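Local coordinates for Thiol:disulfide interchange protein dsbA-like (Escherichia coli, PDB 3C7M) that forms disulfide bonds in periplasmic proteins by handing over its own redox-active disulfide, and works with DsbI to oxidise the arylsulfate sulfotransferase AssT, at residues F25-D36 against K97-D106; E70-K78 against A128-L139. All blocks are in the same frame, centred on the assembly; numbering follows the deposited sequence. Where two conformers were deposited one is given.

Interaction 1: residues F25-D36 against K97-D106; sequences FSYACPFCYKYD and KFAYYAAYHD. With CD (cadmium ion), chain F.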
loop_
_atom_site.group_PDB
_atom_site.type_symbol
_atom_site.label_atom_id
_atom_site.label_comp_id
_atom_site.label_asym_id
_atom_site.label_seq_id
_atom_site.Cartn_x
_atom_site.Cartn_y
_atom_site.Cartn_z
ATOM N N PHE A 25 0.844 -4.124 -1.215
ATOM C CA PHE A 25 0.309 -3.969 -2.566
ATOM C C PHE A 25 1.417 -3.682 -3.560
ATOM O O PHE A 25 2.555 -3.419 -3.175
ATOM C CB PHE A 25 -0.757 -2.861 -2.610
ATOM C CG PHE A 25 -0.187 -1.468 -2.632
ATOM C CD1 PHE A 25 0.484 -0.946 -1.515
ATOM C CD2 PHE A 25 -0.290 -0.686 -3.777
ATOM C CE1 PHE A 25 1.032 0.340 -1.545
ATOM C CE2 PHE A 25 0.257 0.597 -3.804
ATOM C CZ PHE A 25 0.911 1.103 -2.687
ATOM N N SER A 26 1.064 -3.760 -4.840
ATOM C CA SER A 26 1.962 -3.353 -5.927
ATOM C C SER A 26 1.182 -2.550 -6.943
ATOM O O SER A 26 0.045 -2.896 -7.268
ATOM C CB SER A 26 2.548 -4.580 -6.627
ATOM O OG SER A 26 3.144 -4.222 -7.868
ATOM N N TYR A 27 1.795 -1.491 -7.466
ATOM C CA TYR A 27 1.171 -0.704 -8.526
ATOM C C TYR A 27 0.796 -1.593 -9.730
ATOM O O TYR A 27 -0.153 -1.293 -10.465
ATOM C CB TYR A 27 2.110 0.430 -8.973
ATOM C CG TYR A 27 3.225 -0.045 -9.881
ATOM C CD1 TYR A 27 4.370 -0.647 -9.362
ATOM C CD2 TYR A 27 3.116 0.085 -11.265
ATOM C CE1 TYR A 27 5.382 -1.111 -10.198
ATOM C CE2 TYR A 27 4.121 -0.365 -12.103
ATOM C CZ TYR A 27 5.243 -0.959 -11.571
ATOM O OH TYR A 27 6.234 -1.392 -12.414
ATOM N N ALA A 28 1.545 -2.680 -9.924
ATOM C CA ALA A 28 1.404 -3.524 -11.119
ATOM C C ALA A 28 0.399 -4.663 -10.946
ATOM O O ALA A 28 0.229 -5.497 -11.843
ATOM C CB ALA A 28 2.758 -4.062 -11.535
ATOM N N CYS A 29 -0.277 -4.691 -9.805
ATOM C CA CYS A 29 -1.191 -5.788 -9.512
ATOM C C CYS A 29 -2.633 -5.385 -9.802
ATOM O O CYS A 29 -3.146 -4.437 -9.205
ATOM C CB CYS A 29 -1.049 -6.236 -8.062
ATOM S SG CYS A 29 -2.334 -7.421 -7.594
ATOM N N PRO A 30 -3.300 -6.109 -10.724
ATOM C CA PRO A 30 -4.663 -5.717 -11.096
ATOM C C PRO A 30 -5.685 -5.813 -9.952
ATOM O O PRO A 30 -6.585 -4.969 -9.862
ATOM C CB PRO A 30 -5.014 -6.681 -12.231
ATOM C CG PRO A 30 -4.138 -7.855 -12.017
ATOM C CD PRO A 30 -2.849 -7.304 -11.462
ATOM N N PHE A 31 -5.547 -6.827 -9.097
ATOM C CA PHE A 31 -6.435 -6.976 -7.947
ATOM C C PHE A 31 -6.223 -5.882 -6.894
ATOM O O PHE A 31 -7.182 -5.433 -6.267
ATOM C CB PHE A 31 -6.329 -8.379 -7.338
ATOM C CG PHE A 31 -7.220 -9.399 -8.007
ATOM C CD1 PHE A 31 -8.534 -9.576 -7.581
ATOM C CD2 PHE A 31 -6.746 -10.181 -9.056
ATOM C CE1 PHE A 31 -9.365 -10.517 -8.192
ATOM C CE2 PHE A 31 -7.567 -11.123 -9.675
ATOM C CZ PHE A 31 -8.879 -11.289 -9.240
ATOM N N CYS A 32 -4.981 -5.428 -6.725
ATOM C CA CYS A 32 -4.715 -4.284 -5.850
ATOM C C CYS A 32 -5.508 -3.061 -6.305
ATOM O O CYS A 32 -6.106 -2.370 -5.494
ATOM C CB CYS A 32 -3.225 -3.951 -5.790
ATOM S SG CYS A 32 -2.260 -5.155 -4.863
ATOM N N TYR A 33 -5.528 -2.820 -7.617
ATOM C CA TYR A 33 -6.292 -1.717 -8.192
ATOM C C TYR A 33 -7.787 -1.916 -7.924
ATOM O O TYR A 33 -8.465 -0.998 -7.461
ATOM C CB TYR A 33 -6.001 -1.637 -9.695
ATOM C CG TYR A 33 -6.536 -0.427 -10.439
ATOM C CD1 TYR A 33 -6.994 0.718 -9.767
ATOM C CD2 TYR A 33 -6.537 -0.413 -11.832
ATOM C CE1 TYR A 33 -7.457 1.837 -10.481
ATOM C CE2 TYR A 33 -6.992 0.694 -12.550
ATOM C CZ TYR A 33 -7.449 1.811 -11.876
ATOM O OH TYR A 33 -7.893 2.902 -12.594
ATOM N N LYS A 34 -8.275 -3.125 -8.198
ATOM C CA LYS A 34 -9.689 -3.467 -8.008
ATOM C C LYS A 34 -10.153 -3.267 -6.569
ATOM O O LYS A 34 -11.161 -2.596 -6.322
ATOM C CB LYS A 34 -9.948 -4.904 -8.459
ATOM C CG LYS A 34 -9.950 -5.077 -9.969
ATOM N N TYR A 35 -9.402 -3.820 -5.620
ATOM C CA TYR A 35 -9.747 -3.666 -4.200
ATOM C C TYR A 35 -9.574 -2.226 -3.688
ATOM O O TYR A 35 -10.319 -1.786 -2.807
ATOM C CB TYR A 35 -9.025 -4.704 -3.324
ATOM C CG TYR A 35 -9.585 -6.122 -3.461
ATOM C CD1 TYR A 35 -9.185 -6.954 -4.504
ATOM C CD2 TYR A 35 -10.519 -6.629 -2.547
ATOM C CE1 TYR A 35 -9.692 -8.251 -4.642
ATOM C CE2 TYR A 35 -11.035 -7.929 -2.677
ATOM C CZ TYR A 35 -10.615 -8.733 -3.731
ATOM O OH TYR A 35 -11.105 -10.021 -3.891
ATOM N N ASP A 36 -8.609 -1.485 -4.242
ATOM C CA ASP A 36 -8.424 -0.068 -3.885
ATOM C C ASP A 36 -9.534 0.824 -4.440
ATOM O O ASP A 36 -9.795 1.912 -3.914
ATOM C CB ASP A 36 -7.061 0.459 -4.351
ATOM C CG ASP A 36 -5.924 0.052 -3.429
ATOM O OD1 ASP A 36 -6.175 -0.533 -2.353
ATOM O OD2 ASP A 36 -4.759 0.311 -3.783
ATOM N N LYS A 97 -0.720 7.109 -6.415
ATOM C CA LYS A 97 -1.126 5.707 -6.474
ATOM C C LYS A 97 -2.140 5.475 -7.587
ATOM O O LYS A 97 -1.986 4.565 -8.397
ATOM C CB LYS A 97 -1.686 5.250 -5.128
ATOM C CG LYS A 97 -2.154 3.794 -5.119
ATOM C CD LYS A 97 -2.702 3.352 -3.752
ATOM C CE LYS A 97 -3.767 4.293 -3.222
ATOM N NZ LYS A 97 -4.612 3.660 -2.147
ATOM N N PHE A 98 -3.157 6.325 -7.655
ATOM C CA PHE A 98 -4.153 6.135 -8.698
ATOM C C PHE A 98 -3.658 6.501 -10.086
ATOM O O PHE A 98 -4.116 5.911 -11.076
ATOM C CB PHE A 98 -5.481 6.786 -8.333
ATOM C CG PHE A 98 -6.267 5.972 -7.356
ATOM C CD1 PHE A 98 -6.915 4.808 -7.770
ATOM C CD2 PHE A 98 -6.316 6.329 -6.018
ATOM C CE1 PHE A 98 -7.616 4.030 -6.863
ATOM C CE2 PHE A 98 -7.031 5.562 -5.109
ATOM C CZ PHE A 98 -7.686 4.418 -5.537
ATOM N N ALA A 99 -2.704 7.429 -10.159
ATOM C CA ALA A 99 -2.081 7.759 -11.439
ATOM C C ALA A 99 -1.329 6.548 -11.988
ATOM O O ALA A 99 -1.409 6.258 -13.188
ATOM C CB ALA A 99 -1.151 8.948 -11.297
ATOM N N TYR A 100 -0.602 5.844 -11.119
ATOM C CA TYR A 100 0.108 4.641 -11.553
ATOM C C TYR A 100 -0.839 3.519 -11.929
ATOM O O TYR A 100 -0.620 2.840 -12.923
ATOM C CB TYR A 100 1.112 4.156 -10.499
ATOM C CG TYR A 100 2.350 5.015 -10.434
ATOM C CD1 TYR A 100 3.096 5.286 -11.581
ATOM C CD2 TYR A 100 2.781 5.551 -9.227
ATOM C CE1 TYR A 100 4.244 6.083 -11.523
ATOM C CE2 TYR A 100 3.916 6.341 -9.156
ATOM C CZ TYR A 100 4.650 6.603 -10.308
ATOM O OH TYR A 100 5.778 7.396 -10.225
ATOM N N TYR A 101 -1.886 3.313 -11.136
ATOM C CA TYR A 101 -2.852 2.284 -11.477
ATOM C C TYR A 101 -3.485 2.579 -12.843
ATOM O O TYR A 101 -3.585 1.684 -13.682
ATOM C CB TYR A 101 -3.955 2.217 -10.427
ATOM C CG TYR A 101 -3.663 1.471 -9.139
ATOM C CD1 TYR A 101 -2.857 0.322 -9.107
ATOM C CD2 TYR A 101 -4.264 1.888 -7.956
ATOM C CE1 TYR A 101 -2.642 -0.370 -7.903
ATOM C CE2 TYR A 101 -4.059 1.215 -6.768
ATOM C CZ TYR A 101 -3.252 0.087 -6.744
ATOM O OH TYR A 101 -3.063 -0.585 -5.553
ATOM N N ALA A 102 -3.898 3.829 -13.061
ATOM C CA ALA A 102 -4.524 4.205 -14.338
ATOM C C ALA A 102 -3.549 4.036 -15.499
ATOM O O ALA A 102 -3.903 3.475 -16.539
ATOM C CB ALA A 102 -5.073 5.622 -14.289
ATOM N N ALA A 103 -2.318 4.509 -15.321
ATOM C CA ALA A 103 -1.318 4.411 -16.383
ATOM C C ALA A 103 -1.029 2.956 -16.737
ATOM O O ALA A 103 -1.097 2.574 -17.900
ATOM C CB ALA A 103 -0.031 5.151 -15.992
ATOM N N TYR A 104 -0.713 2.147 -15.732
ATOM C CA TYR A 104 -0.322 0.763 -15.953
ATOM C C TYR A 104 -1.477 -0.116 -16.449
ATOM O O TYR A 104 -1.319 -0.839 -17.426
ATOM C CB TYR A 104 0.308 0.176 -14.678
ATOM C CG TYR A 104 0.827 -1.230 -14.852
ATOM C CD1 TYR A 104 -0.030 -2.318 -14.726
ATOM C CD2 TYR A 104 2.162 -1.472 -15.144
ATOM C CE1 TYR A 104 0.426 -3.621 -14.888
ATOM C CE2 TYR A 104 2.638 -2.773 -15.311
ATOM C CZ TYR A 104 1.761 -3.842 -15.182
ATOM O OH TYR A 104 2.208 -5.139 -15.341
ATOM N N HIS A 105 -2.615 -0.058 -15.761
ATOM C CA HIS A 105 -3.715 -0.989 -16.016
ATOM C C HIS A 105 -4.703 -0.504 -17.060
ATOM O O HIS A 105 -5.179 -1.298 -17.871
ATOM C CB HIS A 105 -4.434 -1.342 -14.709
ATOM C CG HIS A 105 -3.548 -2.010 -13.704
ATOM N ND1 HIS A 105 -3.186 -3.337 -13.795
ATOM C CD2 HIS A 105 -2.930 -1.527 -12.601
ATOM C CE1 HIS A 105 -2.391 -3.646 -12.785
ATOM N NE2 HIS A 105 -2.222 -2.565 -12.044
ATOM N N ASP A 106 -5.032 0.781 -17.032
ATOM C CA ASP A 106 -6.025 1.303 -17.972
ATOM C C ASP A 106 -5.385 1.688 -19.302
ATOM O O ASP A 106 -5.947 1.412 -20.364
ATOM C CB ASP A 106 -6.796 2.477 -17.369
ATOM C CG ASP A 106 -7.535 2.103 -16.086
ATOM O OD1 ASP A 106 -7.971 0.941 -15.947
ATOM O OD2 ASP A 106 -7.667 2.981 -15.210
HETATM CD CD CD F . -3.653 -4.827 -15.623
HETATM O O HOH W 1 -6.739 5.249 -11.208
HETATM O O HOH W 2 -7.998 3.270 -1.970
HETATM O O HOH W 3 -5.982 -4.936 -15.933
#
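Tyr-33 and Tyr-101 lead an aromatic contact between the redox-active loop with its following helix, 25-36, and 97-106, on helix 92-106 of the helical region. Their rings are nearly parallel, 18° apart, but slid so that they barely overlap. Each ring instead covers aliphatic carbon of the other residue. Tyr-101 CB sits 3.5 Å from the centroid of the Tyr-33 ring, and Tyr-33 CA lies over a face of the Tyr-101 ring. Tyr-33 holds CG anti to its own nitrogen (chi1 -171°), which sends the ring as a knob among Tyr-101, Ala-102, His-105 and Asp-106. There Tyr-33 OH donates to Asp-106 OD2 at 2.6 Å, on the syn side of the carboxylate. A water also donates to this hydroxyl and to Phe-98 O.

The other end is buried. Tyr-101 OH donates to Asp-36 OD2 over 2.6 Å, from above the carboxylate plane. Lys-97 NZ makes a long salt bridge to the same oxygen, which also forms a salt bridge with Lys-23. Asp-36 OD1 is held by Thr-40 OG1.

His-105 uses both ring nitrogens. NE2 donates to Tyr-27 O at 2.9 Å through a bent bond (137°), while ND1 binds a cadmium ion at 2.4 Å. Together these fix the rotation of the imidazole. Ala-28 lies over a face of the Tyr-104 ring, with CB 3.8 Å from CZ. The edge of Tyr-27 is turned to the face of the Tyr-104 ring, the planes nearly perpendicular, in an offset edge-to-face pair.

Cys-29 SG caps the helix by accepting from Cys-32 N at 3.4 Å. The two cysteines are reduced here. They form the CxxC motif at a helix start, the redox-active site of the thioredoxin fold in DsbA-like proteins.

Interaction 2: residues E70-K78 against A128-L139; sequences EVFAVLINK and AGMSQADFEAAL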
loop_
_atom_site.group_PDB
_atom_site.type_symbol
_atom_site.label_atom_id
_atom_site.label_comp_id
_atom_site.label_asym_id
_atom_site.label_seq_id
_atom_site.Cartn_x
_atom_site.Cartn_y
_atom_site.Cartn_z
ATOM N N GLU A 70 9.844 4.156 -3.822
ATOM C CA GLU A 70 10.444 5.449 -3.472
ATOM C C GLU A 70 9.419 6.571 -3.503
ATOM O O GLU A 70 9.321 7.363 -2.561
ATOM C CB GLU A 70 11.593 5.783 -4.415
ATOM C CG GLU A 70 12.771 4.826 -4.301
ATOM C CD GLU A 70 13.879 5.140 -5.292
ATOM O OE1 GLU A 70 13.580 5.649 -6.397
ATOM O OE2 GLU A 70 15.057 4.875 -4.960
ATOM N N VAL A 71 8.643 6.630 -4.581
ATOM C CA VAL A 71 7.644 7.691 -4.715
ATOM C C VAL A 71 6.622 7.580 -3.582
ATOM O O VAL A 71 6.321 8.565 -2.910
ATOM C CB VAL A 71 6.970 7.656 -6.108
ATOM C CG1 VAL A 71 5.762 8.575 -6.154
ATOM C CG2 VAL A 71 7.983 8.038 -7.202
ATOM N N PHE A 72 6.113 6.373 -3.351
ATOM C CA PHE A 72 5.105 6.181 -2.308
ATOM C C PHE A 72 5.641 6.465 -0.908
ATOM O O PHE A 72 4.935 7.067 -0.105
ATOM C CB PHE A 72 4.501 4.776 -2.356
ATOM C CG PHE A 72 3.748 4.457 -3.628
ATOM C CD1 PHE A 72 3.039 5.441 -4.331
ATOM C CD2 PHE A 72 3.713 3.147 -4.093
ATOM C CE1 PHE A 72 2.345 5.120 -5.501
ATOM C CE2 PHE A 72 3.014 2.816 -5.257
ATOM C CZ PHE A 72 2.323 3.796 -5.955
ATOM N N ALA A 73 6.878 6.043 -0.623
ATOM C CA ALA A 73 7.483 6.296 0.689
ATOM C C ALA A 73 7.627 7.794 0.929
ATOM O O ALA A 73 7.337 8.295 2.021
ATOM C CB ALA A 73 8.838 5.597 0.822
ATOM N N VAL A 74 8.062 8.513 -0.099
ATOM C CA VAL A 74 8.191 9.969 0.023
ATOM C C VAL A 74 6.824 10.598 0.293
ATOM O O VAL A 74 6.664 11.388 1.228
ATOM C CB VAL A 74 8.862 10.587 -1.221
ATOM C CG1 VAL A 74 8.608 12.095 -1.288
ATOM C CG2 VAL A 74 10.362 10.288 -1.205
ATOM N N LEU A 75 5.825 10.215 -0.496
ATOM C CA LEU A 75 4.534 10.894 -0.415
ATOM C C LEU A 75 3.745 10.538 0.837
ATOM O O LEU A 75 3.078 11.400 1.401
ATOM C CB LEU A 75 3.710 10.673 -1.687
ATOM C CG LEU A 75 4.379 11.200 -2.965
ATOM C CD1 LEU A 75 3.584 10.807 -4.190
ATOM C CD2 LEU A 75 4.614 12.723 -2.929
ATOM N N ILE A 76 3.844 9.286 1.282
ATOM C CA ILE A 76 3.207 8.876 2.544
ATOM C C ILE A 76 3.790 9.652 3.715
ATOM O O ILE A 76 3.055 10.152 4.560
ATOM C CB ILE A 76 3.304 7.347 2.792
ATOM C CG1 ILE A 76 2.321 6.630 1.878
ATOM C CG2 ILE A 76 2.964 7.005 4.252
ATOM C CD1 ILE A 76 2.549 5.131 1.785
ATOM N N ASN A 77 5.110 9.758 3.756
ATOM C CA ASN A 77 5.757 10.529 4.819
ATOM C C ASN A 77 5.379 12.006 4.806
ATOM O O ASN A 77 5.143 12.596 5.862
ATOM C CB ASN A 77 7.264 10.301 4.806
ATOM C CG ASN A 77 7.650 9.021 5.536
ATOM O OD1 ASN A 77 7.678 8.983 6.774
ATOM N ND2 ASN A 77 7.922 7.958 4.779
ATOM N N LYS A 78 5.281 12.588 3.614
ATOM C CA LYS A 78 4.826 13.966 3.482
ATOM C C LYS A 78 3.383 14.129 3.975
ATOM O O LYS A 78 3.105 15.014 4.792
ATOM C CB LYS A 78 4.981 14.456 2.046
ATOM C CG LYS A 78 4.897 15.960 1.915
ATOM C CD LYS A 78 5.298 16.387 0.522
ATOM C CE LYS A 78 5.298 17.900 0.372
ATOM N NZ LYS A 78 3.924 18.448 0.315
ATOM N N ALA A 128 0.911 13.967 -8.220
ATOM C CA ALA A 128 0.947 14.383 -6.825
ATOM C C ALA A 128 1.210 15.883 -6.655
ATOM O O ALA A 128 1.007 16.432 -5.568
ATOM C CB ALA A 128 1.974 13.572 -6.070
ATOM N N GLY A 129 1.659 16.541 -7.722
ATOM C CA GLY A 129 2.035 17.957 -7.653
ATOM C C GLY A 129 3.368 18.201 -6.961
ATOM O O GLY A 129 3.589 19.277 -6.382
ATOM N N MET A 130 4.263 17.216 -7.022
ATOM C CA MET A 130 5.586 17.336 -6.423
ATOM C C MET A 130 6.638 17.466 -7.511
ATOM O O MET A 130 6.578 16.767 -8.532
ATOM C CB MET A 130 5.901 16.136 -5.510
ATOM C CG MET A 130 7.308 16.183 -4.902
ATOM S SD MET A 130 7.665 14.841 -3.749
ATOM C CE MET A 130 7.005 15.495 -2.226
ATOM N N SER A 131 7.594 18.367 -7.294
ATOM C CA SER A 131 8.705 18.534 -8.225
ATOM C C SER A 131 9.720 17.407 -8.090
ATOM O O SER A 131 9.878 16.801 -7.020
ATOM C CB SER A 131 9.400 19.894 -8.029
ATOM O OG SER A 131 10.115 19.944 -6.805
ATOM N N GLN A 132 10.413 17.131 -9.190
ATOM C CA GLN A 132 11.514 16.174 -9.192
ATOM C C GLN A 132 12.557 16.525 -8.134
ATOM O O GLN A 132 13.000 15.658 -7.386
ATOM C CB GLN A 132 12.164 16.109 -10.573
ATOM C CG GLN A 132 13.226 15.019 -10.709
ATOM C CD GLN A 132 12.659 13.611 -10.623
ATOM O OE1 GLN A 132 11.525 13.357 -11.031
ATOM N NE2 GLN A 132 13.455 12.685 -10.101
ATOM N N ALA A 133 12.934 17.803 -8.071
ATOM C CA ALA A 133 13.919 18.255 -7.092
ATOM C C ALA A 133 13.469 17.963 -5.658
ATOM O O ALA A 133 14.255 17.464 -4.849
ATOM C CB ALA A 133 14.217 19.748 -7.276
ATOM N N ASP A 134 12.202 18.247 -5.355
ATOM C CA ASP A 134 11.673 17.995 -4.009
ATOM C C ASP A 134 11.659 16.510 -3.657
ATOM O O ASP A 134 12.003 16.130 -2.535
ATOM C CB ASP A 134 10.280 18.594 -3.839
ATOM C CG ASP A 134 10.307 20.100 -3.652
ATOM O OD1 ASP A 134 11.405 20.698 -3.669
ATOM O OD2 ASP A 134 9.224 20.680 -3.472
ATOM N N PHE A 135 11.272 15.678 -4.621
ATOM C CA PHE A 135 11.301 14.228 -4.445
ATOM C C PHE A 135 12.717 13.734 -4.130
ATOM O O PHE A 135 12.923 12.940 -3.205
ATOM C CB PHE A 135 10.749 13.543 -5.700
ATOM C CG PHE A 135 11.081 12.081 -5.794
ATOM C CD1 PHE A 135 10.457 11.157 -4.958
ATOM C CD2 PHE A 135 12.022 11.622 -6.719
ATOM C CE1 PHE A 135 10.763 9.796 -5.042
ATOM C CE2 PHE A 135 12.336 10.263 -6.807
ATOM C CZ PHE A 135 11.700 9.352 -5.959
ATOM N N GLU A 136 13.697 14.210 -4.891
ATOM C CA GLU A 136 15.068 13.749 -4.701
ATOM C C GLU A 136 15.596 14.114 -3.313
ATOM O O GLU A 136 16.239 13.295 -2.653
ATOM C CB GLU A 136 15.972 14.269 -5.818
ATOM C CG GLU A 136 15.670 13.606 -7.157
ATOM C CD GLU A 136 16.425 14.219 -8.325
ATOM O OE1 GLU A 136 17.212 15.172 -8.111
ATOM O OE2 GLU A 136 16.224 13.747 -9.466
ATOM N N ALA A 137 15.288 15.327 -2.865
ATOM C CA ALA A 137 15.653 15.778 -1.524
ATOM C C ALA A 137 14.978 14.930 -0.443
ATOM O O ALA A 137 15.630 14.505 0.511
ATOM C CB ALA A 137 15.299 17.251 -1.350
ATOM N N ALA A 138 13.681 14.672 -0.611
ATOM C CA ALA A 138 12.887 13.949 0.388
ATOM C C ALA A 138 13.300 12.488 0.520
ATOM O O ALA A 138 13.239 11.908 1.607
ATOM C CB ALA A 138 11.404 14.048 0.056
ATOM N N LEU A 139 13.728 11.903 -0.593
ATOM C CA LEU A 139 14.130 10.508 -0.626
ATOM C C LEU A 139 15.352 10.259 0.263
ATOM O O LEU A 139 15.521 9.161 0.786
ATOM C CB LEU A 139 14.393 10.083 -2.074
ATOM C CG LEU A 139 14.751 8.629 -2.378
ATOM C CD1 LEU A 139 13.659 7.681 -1.907
ATOM C CD2 LEU A 139 15.006 8.473 -3.862
#
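Val-74 packs against Met-130, Phe-135, Ala-138 and Leu-139 where two helices of the DsbA-like helical region meet almost at a right angle (86°). No hydrogen bond crosses between 70-78 and 128-139, so the contact rests on van der Waals packing, almost all of it apolar.

The tight part centres on Val-74, whose two methyls divide the work. CG1 touches Ala-138 CB at 3.7 Å and also meets Met-130 SD. CG2 faces the backbone of Leu-139 and reaches Phe-135 CD1 at 3.9 Å. With CG anti to the backbone nitrogen (chi1 164°), the Phe-135 ring reaches over to helix 70-78. Its edge meets the backbone of Glu-70, where CE1 lies 3.8 Å from Glu-70 O. The ring also touches Val-71 CG2. Ile-121 and Leu-125 of helix 117-128 pack against Phe-135 as well. Leu-75 turns its end toward the start of the second segment. Its CD1 meets Ala-128 CB at 3.7 Å, and its CD2 meets the end of Met-130.

The turn between the helices is bordered by a cap on each. Gly-129, with positive phi, is the C-prime residue of a Schellman motif that ends helix 117-128. Ser-131 then caps the next helix, its OG accepting from Asp-134 N at 3.1 Å.

The more solvent-exposed margins carry the charged residues. The extended Glu-70 side chain crosses Leu-139 at a slant, and CB and CG touch Leu-139 CD1. The Glu-70 carboxylate reaches Leu-139 CD2 and makes no hydrogen bond across this contact. At the other margin, exposed Lys-78 lays its aliphatic chain against Met-130, while its NZ bonds Gln-92. One close approach occurs here: the Met-130 chain, extended as far as SD, turns at chi3 (-85°) and brings CE to 3.4 Å from Lys-78 CD.

From the N terminus, strand 20-25 leads into the redox-active loop and helix 30-38. The chain then passes through strand 52-57 into helix 65-81, which carries the first half of interaction 2. Helix 92-106 follows and closes the loop of interaction 1, with 60 residues between its segments. Interaction 2 closes only later, when the end of helix 117-128 and helix 132-139 reach back to 70-78. The two loops therefore cross rather than nest. Interaction 1 ties the active-site side of the thioredoxin fold to the helical region, and interaction 2 joins helices within that region. They touch where Phe-72 packs on Phe-25, Lys-97 and Tyr-100, and where Val-71 meets Tyr-100.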